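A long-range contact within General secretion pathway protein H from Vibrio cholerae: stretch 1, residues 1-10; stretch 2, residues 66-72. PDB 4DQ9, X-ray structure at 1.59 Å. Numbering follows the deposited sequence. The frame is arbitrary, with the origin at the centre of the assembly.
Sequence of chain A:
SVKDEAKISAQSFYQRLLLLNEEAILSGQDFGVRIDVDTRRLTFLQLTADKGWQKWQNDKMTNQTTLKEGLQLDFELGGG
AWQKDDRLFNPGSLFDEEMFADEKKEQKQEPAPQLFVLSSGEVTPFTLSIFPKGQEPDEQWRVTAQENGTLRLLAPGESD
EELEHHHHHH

Stretch 1 (1-10) SVKDEAKISA
Stretch 2, residues 66-72: TLKEGLQ

A helix can hold a distant loop with little direct polar bonding if one leucine supplies the apolar contact and a charged pair and water add polar links. In this secretion-pathway protein the first helical turns, residues 2-10, lie against a segment that begins at Thr66, passes through a type II turn from Lys68 to Leu71 and enters a strand at Leu71. The turn is closed by Leu71 N to Lys68 O, 3.1 Å. CA atoms pair Val2 with Gly70 (6.6 Å), Ala6 with Leu71 (6.8 Å) and Ser9 with Leu67 (7.4 Å). Together they bury 327 Å².

Leu71 contributes most. Its CA-to-CB bond points sideways, but chi1 m and chi2 t bring the methyls to the helix: Leu71 CD2 lies 3.5 Å from Val2 CG1 (chi1 t) and 3.8 Å from Ala6 CB, while Leu71 CD1 is 3.9 Å from Glu5 CB and 3.7 Å from Ser9 OG. Ala6 offers this buried leucine only a methyl group.

Glu5, chi1 m and chi2 t, points toward the loop; its CB touches Leu71, and the extended chain carries the carboxylate on to Lys68. The salt bridge is long, Glu5 OE1 to Lys68 NZ 3.5 Å; Glu5 CD and Lys68 CE are closer, at 3.1 Å. Lys68 (m, t, chi3 -21°, m) has its chi3 outside the usual wells, and in this conformation water 1 accepts from Lys68 NZ (2.7 Å) and donates to Glu5 O (3.2 Å). Water 2 accepts from Lys68 N and Lys68 NZ, both 3.0 Å, and bonds Ser9 OG at 2.8 Å.

Gly70, at phi 107° and psi -19°, suits the turn: a CB would jam against the preceding carbonyl. Gly70 O packs 3.5 Å from Val2 CG1.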

# COMPACT_ATOMS: atom_id res chain seq x y z
N SER A 1 9.89 -32.82 -14.83
CA SER A 1 10.99 -31.97 -15.33
C SER A 1 10.73 -30.54 -14.90
O SER A 1 9.63 -30.21 -14.39
CB SER A 1 10.96 -32.04 -16.83
OG SER A 1 9.71 -31.48 -17.19
N VAL A 2 11.73 -29.70 -15.11
CA VAL A 2 11.56 -28.29 -14.77
C VAL A 2 10.37 -27.66 -15.53
O VAL A 2 9.69 -26.79 -15.01
CB VAL A 2 12.90 -27.46 -14.94
CG1 VAL A 2 12.67 -26.07 -14.53
CG2 VAL A 2 13.97 -28.00 -14.03
N LYS A 3 10.11 -28.05 -16.79
CA LYS A 3 8.99 -27.44 -17.52
C LYS A 3 7.70 -27.84 -16.86
O LYS A 3 6.70 -27.10 -16.85
CB LYS A 3 8.88 -27.91 -19.00
CG LYS A 3 10.03 -27.79 -19.90
CD LYS A 3 9.50 -28.44 -21.27
CE LYS A 3 10.55 -28.78 -22.31
NZ LYS A 3 11.04 -27.66 -23.23
N ASP A 4 7.64 -29.06 -16.32
CA ASP A 4 6.42 -29.57 -15.69
C ASP A 4 6.21 -28.76 -14.40
O ASP A 4 5.10 -28.37 -14.07
CB ASP A 4 6.62 -31.06 -15.40
CG ASP A 4 6.72 -31.88 -16.66
OD1 ASP A 4 5.89 -31.62 -17.60
OD2 ASP A 4 7.63 -32.75 -16.76
N GLU A 5 7.32 -28.48 -13.71
CA GLU A 5 7.31 -27.66 -12.52
C GLU A 5 6.81 -26.28 -12.76
O GLU A 5 6.11 -25.69 -11.90
CB GLU A 5 8.69 -27.67 -11.82
CG GLU A 5 9.10 -28.99 -11.26
CD GLU A 5 10.57 -29.05 -10.78
OE1 GLU A 5 11.23 -28.00 -10.80
OE2 GLU A 5 11.01 -30.15 -10.32
N ALA A 6 7.21 -25.69 -13.89
CA ALA A 6 6.78 -24.32 -14.21
C ALA A 6 5.26 -24.24 -14.35
O ALA A 6 4.60 -23.32 -13.87
CB ALA A 6 7.46 -23.86 -15.52
N LYS A 7 4.66 -25.20 -15.03
CA LYS A 7 3.22 -25.28 -15.18
C LYS A 7 2.51 -25.33 -13.79
O LYS A 7 1.58 -24.65 -13.52
CB LYS A 7 2.81 -26.50 -15.96
CG LYS A 7 1.31 -26.61 -16.15
CD LYS A 7 0.95 -27.68 -17.17
CE LYS A 7 -0.57 -27.86 -17.16
NZ LYS A 7 -0.95 -28.92 -18.12
N ILE A 8 2.98 -26.23 -12.96
CA ILE A 8 2.39 -26.48 -11.64
C ILE A 8 2.50 -25.20 -10.85
O ILE A 8 1.52 -24.85 -10.07
CB ILE A 8 3.16 -27.63 -10.95
CG1 ILE A 8 2.80 -28.94 -11.60
CG2 ILE A 8 2.86 -27.63 -9.43
CD1 ILE A 8 3.58 -30.13 -11.03
N SER A 9 3.66 -24.52 -10.95
CA SER A 9 3.87 -23.25 -10.20
C SER A 9 2.97 -22.15 -10.74
O SER A 9 2.41 -21.36 -9.89
CB SER A 9 5.30 -22.78 -10.25
OG SER A 9 6.11 -23.63 -9.53
N ALA A 10 2.66 -22.17 -12.01
CA ALA A 10 1.79 -21.12 -12.57
C ALA A 10 0.35 -21.41 -12.15
O ALA A 10 -0.41 -20.51 -11.72
CB ALA A 10 1.94 -21.05 -14.12
N THR A 66 7.79 -20.12 -2.48
CA THR A 66 9.12 -19.83 -3.05
C THR A 66 9.31 -20.89 -4.16
O THR A 66 9.01 -22.10 -3.99
CB THR A 66 10.24 -19.91 -1.98
OG1 THR A 66 9.95 -19.03 -0.86
CG2 THR A 66 11.61 -19.62 -2.62
N LEU A 67 9.69 -20.42 -5.32
CA LEU A 67 9.94 -21.35 -6.43
C LEU A 67 11.09 -22.35 -6.09
O LEU A 67 12.07 -21.96 -5.48
CB LEU A 67 10.27 -20.65 -7.72
CG LEU A 67 9.25 -19.74 -8.36
CD1 LEU A 67 9.95 -19.15 -9.65
CD2 LEU A 67 8.02 -20.48 -8.62
N LYS A 68 10.91 -23.56 -6.57
CA LYS A 68 11.92 -24.59 -6.52
C LYS A 68 13.11 -24.18 -7.36
O LYS A 68 13.00 -23.43 -8.35
CB LYS A 68 11.34 -25.91 -7.02
CG LYS A 68 10.65 -26.76 -5.92
CD LYS A 68 10.04 -28.13 -6.42
CE LYS A 68 9.78 -28.14 -7.94
NZ LYS A 68 8.95 -26.98 -8.38
N GLU A 69 14.28 -24.71 -6.97
CA GLU A 69 15.54 -24.38 -7.65
C GLU A 69 15.37 -24.90 -9.05
O GLU A 69 14.78 -25.97 -9.30
CB GLU A 69 16.80 -25.06 -7.03
N GLY A 70 15.80 -24.08 -9.95
CA GLY A 70 15.70 -24.38 -11.37
C GLY A 70 14.64 -23.57 -12.05
O GLY A 70 14.68 -23.53 -13.28
N LEU A 71 13.68 -22.97 -11.30
CA LEU A 71 12.72 -22.06 -11.86
C LEU A 71 13.06 -20.61 -11.56
O LEU A 71 13.71 -20.33 -10.53
CB LEU A 71 11.28 -22.31 -11.32
CG LEU A 71 10.78 -23.65 -11.72
CD1 LEU A 71 9.49 -23.90 -10.99
CD2 LEU A 71 10.52 -23.68 -13.23
N GLN A 72 12.60 -19.73 -12.44
CA GLN A 72 12.73 -18.26 -12.32
C GLN A 72 11.31 -17.71 -12.37
O GLN A 72 10.40 -18.32 -12.98
CB GLN A 72 13.49 -17.63 -13.46
CG GLN A 72 14.95 -18.15 -13.67
CD GLN A 72 15.86 -17.59 -12.69
OE1 GLN A 72 15.47 -17.33 -11.55
NE2 GLN A 72 17.10 -17.35 -13.10
O HOH W 1 6.34 -26.71 -8.89
O HOH W 2 8.17 -24.15 -7.67